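Local structure of mitochondrial edited mRNA stability factor 1 (Trypanosoma brucei, 6NL1) at residues A[134-139]-A[171-176]; A[227-232]-A[284-289]; A[249-254]-A[291-296]. The protein is a Nudix-family protein that probably processes the 5' ends of mitochondrial mRNAs and helps to stabilise edited transcripts. One frame throughout, in Å; residues are numbered along the deposited sequence.

The three contacts follow the chain from a small antiparallel sheet to the Nudix domain. Contact 1 pairs two neighbouring strands of that sheet and is partly buried, with backbone hydrogen bonds and a row of polar side chains on one face. Contact 2 joins two irregular loops at the surface through a salt bridge, an indole hydrogen bond and proline-aromatic packing; it touches contact 1 where Tyr285 meets Pro137 and Ile172. Contact 3, also partly buried, packs a helix on a strand without any hydrogen bond between its segments. Both contacts 2 and 3 lie in the Nudix domain, and their segments alternate along the chain, with residues 284-289 running directly into strand 290-296.

Contact 1: A[134-139]-A[171-176]; sequences ELEPTY and DITVYL
Glu134 and Tyr175 exchange two backbone hydrogen bonds, and Glu136 and Thr173 do the same, which sets the antiparallel register of strands 132-137 and 171-178. Between these pairs Leu135 and Val174 form a non-hydrogen-bonded pair: Leu135 CG lies 3.9 Å from Val174 CG2, with the two side chains side by side. Beyond Pro137, the bond from Thr138 N to Asp171 O (3.0 Å) carries the pairing one step past the strand end.

The face bearing Glu134, Glu136, Thr173 and Tyr175 is largely polar. Glu136 CG stands between its own backbone N and carbonyl carbon (chi1 67°), and the extended chain beyond it brings OE2 to the edge of the Tyr175 ring, 3.0 Å from Tyr175 OH. The carboxylate is turned nearly perpendicular to that ring. A water bridges Glu136 OE2, at 2.6 Å, to Thr173 OG1, which in turn lies 2.8 Å from Thr138 OG1.

Outward, Arg92 forms a salt bridge with Glu136 OE2, while Gln105 of strand 100-107 binds both threonine hydroxyls. Lys107 and Tyr164 hold the two carboxylate oxygens of Asp171. Glu136 OE2 therefore meets an arginine and a water as well as the tyrosine hydroxyl, a setting that would be expected to favour the charged carboxylate at this edge of the four-stranded sheet.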
# COMPACT_ATOMS: atom_id res chain seq x y z
N GLU A 134 3.82 -12.48 12.58
CA GLU A 134 4.53 -13.12 11.48
C GLU A 134 3.52 -14.00 10.72
O GLU A 134 2.67 -14.63 11.34
CB GLU A 134 5.67 -13.98 12.06
CG GLU A 134 6.85 -14.20 11.15
CD GLU A 134 7.68 -12.95 10.94
OE1 GLU A 134 8.28 -12.46 11.92
OE2 GLU A 134 7.74 -12.47 9.79
N LEU A 135 3.61 -14.01 9.39
CA LEU A 135 2.71 -14.81 8.55
C LEU A 135 3.50 -15.75 7.65
O LEU A 135 4.60 -15.42 7.24
CB LEU A 135 1.89 -13.91 7.61
CG LEU A 135 0.71 -13.08 8.09
CD1 LEU A 135 1.18 -12.00 9.03
CD2 LEU A 135 0.02 -12.49 6.87
N GLU A 136 2.90 -16.88 7.30
CA GLU A 136 3.50 -17.78 6.31
C GLU A 136 2.39 -18.55 5.61
O GLU A 136 1.35 -18.83 6.20
CB GLU A 136 4.47 -18.77 6.98
CG GLU A 136 3.75 -19.78 7.90
CD GLU A 136 4.68 -20.61 8.77
OE1 GLU A 136 5.89 -20.31 8.85
OE2 GLU A 136 4.19 -21.59 9.40
N PRO A 137 2.61 -18.91 4.34
CA PRO A 137 1.67 -19.84 3.72
C PRO A 137 1.78 -21.18 4.43
O PRO A 137 2.88 -21.66 4.69
CB PRO A 137 2.19 -19.95 2.28
CG PRO A 137 3.10 -18.75 2.09
CD PRO A 137 3.71 -18.52 3.44
N THR A 138 0.65 -21.78 4.74
CA THR A 138 0.63 -23.08 5.41
C THR A 138 1.08 -24.22 4.49
O THR A 138 1.67 -25.18 4.95
CB THR A 138 -0.78 -23.37 5.92
OG1 THR A 138 -1.28 -22.20 6.58
CG2 THR A 138 -0.77 -24.57 6.88
N TYR A 139 0.79 -24.11 3.20
CA TYR A 139 1.14 -25.15 2.22
C TYR A 139 1.81 -24.53 1.01
O TYR A 139 1.22 -24.49 -0.07
CB TYR A 139 -0.11 -25.93 1.78
CG TYR A 139 -0.92 -26.46 2.93
CD1 TYR A 139 -0.42 -27.47 3.74
CD2 TYR A 139 -2.18 -25.95 3.22
CE1 TYR A 139 -1.15 -27.96 4.81
CE2 TYR A 139 -2.93 -26.44 4.29
CZ TYR A 139 -2.40 -27.45 5.08
OH TYR A 139 -3.13 -27.93 6.14
N ASP A 171 -4.18 -20.69 2.21
CA ASP A 171 -4.05 -20.96 3.64
C ASP A 171 -2.87 -20.21 4.24
O ASP A 171 -1.74 -20.29 3.73
CB ASP A 171 -3.88 -22.45 3.89
CG ASP A 171 -5.09 -23.25 3.48
OD1 ASP A 171 -6.09 -23.23 4.23
OD2 ASP A 171 -5.05 -23.90 2.41
N ILE A 172 -3.13 -19.49 5.32
CA ILE A 172 -2.10 -18.69 5.98
C ILE A 172 -2.06 -19.01 7.47
O ILE A 172 -3.10 -19.08 8.13
CB ILE A 172 -2.34 -17.17 5.79
CG1 ILE A 172 -2.35 -16.81 4.30
CG2 ILE A 172 -1.26 -16.35 6.55
CD1 ILE A 172 -0.96 -16.92 3.60
N THR A 173 -0.86 -19.23 7.99
CA THR A 173 -0.69 -19.39 9.43
C THR A 173 -0.09 -18.10 9.98
O THR A 173 0.97 -17.65 9.53
CB THR A 173 0.25 -20.57 9.77
OG1 THR A 173 -0.22 -21.75 9.10
CG2 THR A 173 0.28 -20.81 11.27
N VAL A 174 -0.77 -17.50 10.95
CA VAL A 174 -0.32 -16.26 11.57
C VAL A 174 0.19 -16.55 12.97
O VAL A 174 -0.49 -17.21 13.75
CB VAL A 174 -1.47 -15.23 11.65
CG1 VAL A 174 -1.02 -13.96 12.36
CG2 VAL A 174 -2.02 -14.93 10.25
N TYR A 175 1.39 -16.06 13.28
CA TYR A 175 1.93 -16.21 14.63
C TYR A 175 1.96 -14.87 15.36
O TYR A 175 2.28 -13.84 14.76
CB TYR A 175 3.34 -16.78 14.60
CG TYR A 175 3.45 -18.16 14.01
CD1 TYR A 175 3.50 -19.29 14.82
CD2 TYR A 175 3.51 -18.34 12.63
CE1 TYR A 175 3.60 -20.54 14.28
CE2 TYR A 175 3.61 -19.58 12.08
CZ TYR A 175 3.66 -20.68 12.90
OH TYR A 175 3.76 -21.93 12.32
N LEU A 176 1.62 -14.89 16.64
CA LEU A 176 1.68 -13.70 17.48
C LEU A 176 2.66 -13.94 18.62
O LEU A 176 2.58 -14.96 19.31
CB LEU A 176 0.30 -13.36 18.05
CG LEU A 176 -0.95 -13.31 17.16
CD1 LEU A 176 -2.14 -12.85 17.99
CD2 LEU A 176 -0.78 -12.40 15.98
O HOH W 1 2.27 -23.25 9.13
O HOH W 2 -0.77 -22.09 1.86

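Contact 2: A[227-232]-A[284-289]; sequences LRPPDI and YYWRVP
Asp231 meets Tyr284, Trp286 and Arg287 with successive atoms of one short side chain. Its CB lies over a face of the Tyr284 ring in a CH-pi contact, 3.9 Å from the ring centroid of Tyr284 and displaced toward the rim. With CG between the backbone N and the carbonyl carbon of Asp231 (chi1 60°), the carboxylate is carried past the Tyr284 ring and divides its oxygens between two donors. OD1 accepts the indole N-H of Trp286, with NE1 and OD1 2.7 Å apart; the oxygen lies near the indole plane, whereas the donor approaches from above the carboxylate plane. OD2 meets Arg287 tip to tip: NE donates to it over 2.8 Å, arriving on the anti side and tilted out of the carboxylate plane, and NH2 adds a weak bond at 3.3 Å. The guanidinium has a second acceptor, since NH1 of Arg287 donates to the backbone O of Gln279.

The two prolines before Asp231 pack against the same indole. CB of Pro229 comes within 3.4 Å of Trp286 NE1, and CD of Pro230 lies 3.6 Å from Trp286 CZ2, while CG of Pro230 also approaches Tyr284.

Each loop contains a type I beta turn, Pro229 to Ile232 and Tyr284 to Arg287, so the contact is turn against turn. It joins the loops leading into strands 235-238 and 290-296 of the Nudix domain, next to the GDP site seen in this protein, to which Gln279 and Val288 belong.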
# COMPACT_ATOMS: atom_id res chain seq x y z
N LEU A 227 13.90 -4.67 1.32
CA LEU A 227 13.08 -5.80 1.75
C LEU A 227 11.62 -5.50 1.45
O LEU A 227 10.94 -4.84 2.24
CB LEU A 227 13.26 -6.08 3.24
CG LEU A 227 14.31 -7.14 3.59
CD1 LEU A 227 14.66 -7.09 5.07
CD2 LEU A 227 13.82 -8.53 3.18
N ARG A 228 11.15 -6.01 0.32
CA ARG A 228 9.81 -5.70 -0.15
C ARG A 228 9.30 -6.94 -0.88
O ARG A 228 10.09 -7.75 -1.37
CB ARG A 228 9.86 -4.47 -1.09
CG ARG A 228 10.46 -4.76 -2.46
CD ARG A 228 10.62 -3.51 -3.36
NE ARG A 228 12.03 -3.15 -3.43
CZ ARG A 228 12.81 -3.39 -4.47
NH1 ARG A 228 12.33 -3.95 -5.56
NH2 ARG A 228 14.08 -3.02 -4.41
N PRO A 229 7.97 -7.13 -0.92
CA PRO A 229 7.40 -8.23 -1.70
C PRO A 229 7.79 -8.12 -3.18
O PRO A 229 8.03 -7.03 -3.69
CB PRO A 229 5.88 -8.06 -1.52
CG PRO A 229 5.70 -6.67 -1.04
CD PRO A 229 6.92 -6.33 -0.25
N PRO A 230 7.87 -9.26 -3.87
CA PRO A 230 8.34 -9.31 -5.25
C PRO A 230 7.48 -8.55 -6.27
O PRO A 230 7.96 -8.30 -7.37
CB PRO A 230 8.32 -10.81 -5.57
CG PRO A 230 7.33 -11.38 -4.63
CD PRO A 230 7.54 -10.60 -3.36
N ASP A 231 6.24 -8.18 -5.92
CA ASP A 231 5.39 -7.45 -6.86
C ASP A 231 5.63 -5.93 -6.84
O ASP A 231 5.02 -5.18 -7.60
CB ASP A 231 3.91 -7.76 -6.61
CG ASP A 231 3.45 -7.39 -5.21
OD1 ASP A 231 4.15 -7.72 -4.22
OD2 ASP A 231 2.37 -6.78 -5.08
N ILE A 232 6.51 -5.48 -5.95
CA ILE A 232 6.78 -4.05 -5.83
C ILE A 232 8.13 -3.70 -6.46
O ILE A 232 9.15 -4.27 -6.10
CB ILE A 232 6.71 -3.60 -4.36
CG1 ILE A 232 5.29 -3.80 -3.82
CG2 ILE A 232 7.13 -2.13 -4.20
CD1 ILE A 232 5.17 -3.49 -2.33
N TYR A 284 0.72 -13.85 -4.88
CA TYR A 284 0.85 -12.52 -4.28
C TYR A 284 -0.32 -12.29 -3.34
O TYR A 284 -1.05 -11.30 -3.49
CB TYR A 284 0.84 -11.45 -5.36
CG TYR A 284 1.97 -11.51 -6.37
CD1 TYR A 284 3.17 -12.14 -6.09
CD2 TYR A 284 1.82 -10.89 -7.61
CE1 TYR A 284 4.21 -12.16 -7.03
CE2 TYR A 284 2.83 -10.90 -8.55
CZ TYR A 284 4.02 -11.53 -8.26
OH TYR A 284 5.02 -11.54 -9.22
N TYR A 285 -0.49 -13.20 -2.39
CA TYR A 285 -1.68 -13.28 -1.55
C TYR A 285 -1.79 -12.12 -0.56
O TYR A 285 -2.83 -11.94 0.07
CB TYR A 285 -1.68 -14.60 -0.76
CG TYR A 285 -0.39 -14.79 -0.01
CD1 TYR A 285 -0.17 -14.17 1.22
CD2 TYR A 285 0.64 -15.56 -0.54
CE1 TYR A 285 1.04 -14.32 1.90
CE2 TYR A 285 1.83 -15.72 0.13
CZ TYR A 285 2.04 -15.10 1.35
OH TYR A 285 3.25 -15.28 1.99
N TRP A 286 -0.71 -11.35 -0.42
CA TRP A 286 -0.69 -10.17 0.46
C TRP A 286 -1.36 -8.93 -0.16
O TRP A 286 -1.66 -7.97 0.54
CB TRP A 286 0.76 -9.81 0.82
CG TRP A 286 1.63 -9.68 -0.39
CD1 TRP A 286 1.79 -8.57 -1.18
CD2 TRP A 286 2.46 -10.70 -0.96
NE1 TRP A 286 2.67 -8.85 -2.20
CE2 TRP A 286 3.09 -10.15 -2.09
CE3 TRP A 286 2.73 -12.04 -0.61
CZ2 TRP A 286 3.97 -10.88 -2.88
CZ3 TRP A 286 3.60 -12.76 -1.39
CH2 TRP A 286 4.21 -12.18 -2.52
N ARG A 287 -1.55 -8.93 -1.48
CA ARG A 287 -2.01 -7.72 -2.17
C ARG A 287 -3.37 -7.30 -1.67
O ARG A 287 -4.22 -8.14 -1.40
CB ARG A 287 -2.10 -7.95 -3.67
CG ARG A 287 -0.77 -8.19 -4.34
CD ARG A 287 -0.97 -8.23 -5.88
NE ARG A 287 -0.02 -7.29 -6.41
CZ ARG A 287 -0.30 -6.31 -7.25
NH1 ARG A 287 -1.53 -6.15 -7.73
NH2 ARG A 287 0.68 -5.50 -7.61
N VAL A 288 -3.58 -5.99 -1.57
CA VAL A 288 -4.86 -5.50 -1.06
C VAL A 288 -5.58 -4.66 -2.10
O VAL A 288 -4.96 -4.16 -3.05
CB VAL A 288 -4.67 -4.65 0.22
CG1 VAL A 288 -4.07 -5.50 1.34
CG2 VAL A 288 -3.79 -3.43 -0.08
N PRO A 289 -6.89 -4.49 -1.93
CA PRO A 289 -7.62 -3.56 -2.79
C PRO A 289 -7.10 -2.13 -2.65
O PRO A 289 -6.61 -1.70 -1.60
CB PRO A 289 -9.06 -3.65 -2.26
CG PRO A 289 -9.15 -5.02 -1.60
CD PRO A 289 -7.78 -5.18 -0.97

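Contact 3: A[249-254]-A[291-296]. With SO4 (sulfate ion), chain B.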
# COMPACT_ATOMS: atom_id res chain seq x y z
N ARG A 249 -11.85 5.83 8.29
CA ARG A 249 -12.70 5.76 7.09
C ARG A 249 -11.87 6.02 5.83
O ARG A 249 -10.83 6.66 5.89
CB ARG A 249 -13.85 6.76 7.20
CG ARG A 249 -14.91 6.40 8.24
CD ARG A 249 -16.02 7.45 8.34
NE ARG A 249 -16.56 7.80 7.03
CZ ARG A 249 -17.44 7.07 6.35
NH1 ARG A 249 -17.89 5.93 6.85
NH2 ARG A 249 -17.87 7.49 5.16
N TYR A 250 -12.35 5.51 4.69
CA TYR A 250 -11.63 5.59 3.42
C TYR A 250 -11.26 7.01 2.98
O TYR A 250 -10.10 7.31 2.70
CB TYR A 250 -12.44 4.92 2.31
CG TYR A 250 -12.64 3.45 2.52
CD1 TYR A 250 -13.79 2.81 2.07
CD2 TYR A 250 -11.68 2.69 3.16
CE1 TYR A 250 -13.97 1.45 2.27
CE2 TYR A 250 -11.85 1.35 3.36
CZ TYR A 250 -12.98 0.73 2.91
OH TYR A 250 -13.13 -0.62 3.13
N LYS A 251 -12.26 7.88 2.92
CA LYS A 251 -12.02 9.24 2.45
C LYS A 251 -11.09 10.00 3.41
O LYS A 251 -10.18 10.70 2.99
CB LYS A 251 -13.34 10.00 2.27
CG LYS A 251 -13.16 11.34 1.58
CD LYS A 251 -14.45 12.15 1.60
CE LYS A 251 -15.40 11.72 0.51
NZ LYS A 251 -16.52 12.71 0.38
N GLU A 252 -11.34 9.83 4.71
CA GLU A 252 -10.50 10.41 5.74
C GLU A 252 -9.04 10.01 5.51
O GLU A 252 -8.13 10.84 5.60
CB GLU A 252 -10.99 9.91 7.11
CG GLU A 252 -10.26 10.44 8.32
CD GLU A 252 -10.76 9.81 9.63
OE1 GLU A 252 -11.67 8.94 9.59
OE2 GLU A 252 -10.23 10.19 10.70
N ALA A 253 -8.80 8.74 5.20
CA ALA A 253 -7.45 8.26 4.94
C ALA A 253 -6.88 8.86 3.66
O ALA A 253 -5.71 9.25 3.61
CB ALA A 253 -7.43 6.73 4.88
N ALA A 254 -7.71 8.95 2.61
CA ALA A 254 -7.26 9.57 1.36
C ALA A 254 -6.82 11.01 1.60
O ALA A 254 -5.78 11.45 1.12
CB ALA A 254 -8.36 9.51 0.30
N ARG A 291 -8.50 1.73 -3.12
CA ARG A 291 -9.68 2.58 -3.30
C ARG A 291 -9.27 3.94 -3.85
O ARG A 291 -8.35 4.59 -3.34
CB ARG A 291 -10.42 2.76 -1.98
CG ARG A 291 -11.05 1.50 -1.47
CD ARG A 291 -12.51 1.73 -1.17
NE ARG A 291 -13.34 0.60 -1.56
CZ ARG A 291 -14.63 0.50 -1.31
NH1 ARG A 291 -15.25 1.49 -0.66
NH2 ARG A 291 -15.31 -0.57 -1.71
N TYR A 292 -9.98 4.37 -4.88
CA TYR A 292 -9.64 5.59 -5.60
C TYR A 292 -10.62 6.71 -5.30
O TYR A 292 -11.81 6.48 -5.03
CB TYR A 292 -9.57 5.31 -7.11
CG TYR A 292 -8.35 4.53 -7.48
CD1 TYR A 292 -7.16 5.19 -7.80
CD2 TYR A 292 -8.35 3.15 -7.45
CE1 TYR A 292 -6.01 4.47 -8.11
CE2 TYR A 292 -7.20 2.42 -7.77
CZ TYR A 292 -6.04 3.09 -8.09
OH TYR A 292 -4.89 2.38 -8.41
N PHE A 293 -10.09 7.93 -5.35
CA PHE A 293 -10.86 9.15 -5.19
C PHE A 293 -10.33 10.14 -6.22
O PHE A 293 -9.18 10.00 -6.66
CB PHE A 293 -10.66 9.73 -3.79
CG PHE A 293 -11.11 8.81 -2.68
CD1 PHE A 293 -12.36 8.97 -2.09
CD2 PHE A 293 -10.27 7.78 -2.24
CE1 PHE A 293 -12.78 8.12 -1.07
CE2 PHE A 293 -10.68 6.93 -1.23
CZ PHE A 293 -11.94 7.09 -0.64
N VAL A 294 -11.14 11.11 -6.61
CA VAL A 294 -10.63 12.23 -7.41
C VAL A 294 -10.99 13.55 -6.76
O VAL A 294 -12.01 13.65 -6.06
CB VAL A 294 -11.17 12.24 -8.86
CG1 VAL A 294 -10.75 10.98 -9.61
CG2 VAL A 294 -12.69 12.43 -8.87
N ALA A 295 -10.16 14.56 -6.99
CA ALA A 295 -10.49 15.91 -6.56
C ALA A 295 -9.77 16.90 -7.46
O ALA A 295 -8.59 16.74 -7.77
CB ALA A 295 -10.09 16.13 -5.11
N GLU A 296 -10.50 17.93 -7.88
CA GLU A 296 -9.90 18.98 -8.69
C GLU A 296 -9.29 20.04 -7.80
O GLU A 296 -9.86 20.41 -6.78
CB GLU A 296 -10.94 19.61 -9.62
CG GLU A 296 -10.34 20.73 -10.46
CD GLU A 296 -11.28 21.28 -11.52
OE1 GLU A 296 -12.42 20.77 -11.68
OE2 GLU A 296 -10.86 22.23 -12.22
S SO4 B . -1.59 4.15 -8.38
O1 SO4 B . -1.12 5.28 -7.58
O2 SO4 B . -1.35 2.94 -7.60
O3 SO4 B . -3.00 4.26 -8.71
O4 SO4 B . -0.84 4.10 -9.63
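Phe293 fits against the N-terminal end of helix 250-262, in a helix-on-sheet packing within the Nudix domain, where strand 290-296 belongs to the mixed sheet. This is the tightly packed, more buried part of the contact. The methyl CB of Ala254 sits over one face of the Phe293 ring, 4.0 Å from its centroid, in a CH-pi contact. At the ring's edge, CZ of Phe293 points at CB of Tyr250, 3.7 Å away, and lies equally close to the backbone N of Lys251. CB of Phe293 points toward the helix, and CG lies anti to the carbonyl carbon (chi1 -61°).

The other side is less buried and more polar, though not looser in distance. CD of Arg291 lies over a face of the Tyr250 ring, 3.9 Å from the centroid, and the guanidinium plane is turned 54° from that ring. NH1 of Arg291 comes within 3.2 Å of Tyr250 CE1. Lys251 lends its CB to the Phe293 ring, but its end leads away to the backbone oxygens of Ala268 and Val271, while Tyr250 OH bonds to the backbone O of Asp197.

Tyr292, a residue of the GDP site seen in this protein, points away from the helix. Its OH donates to O3 of a sulfate ion, probably from the crystallisation liquor, over 2.7 Å, and the same sulfate accepts a hydrogen bond from Leu239 N.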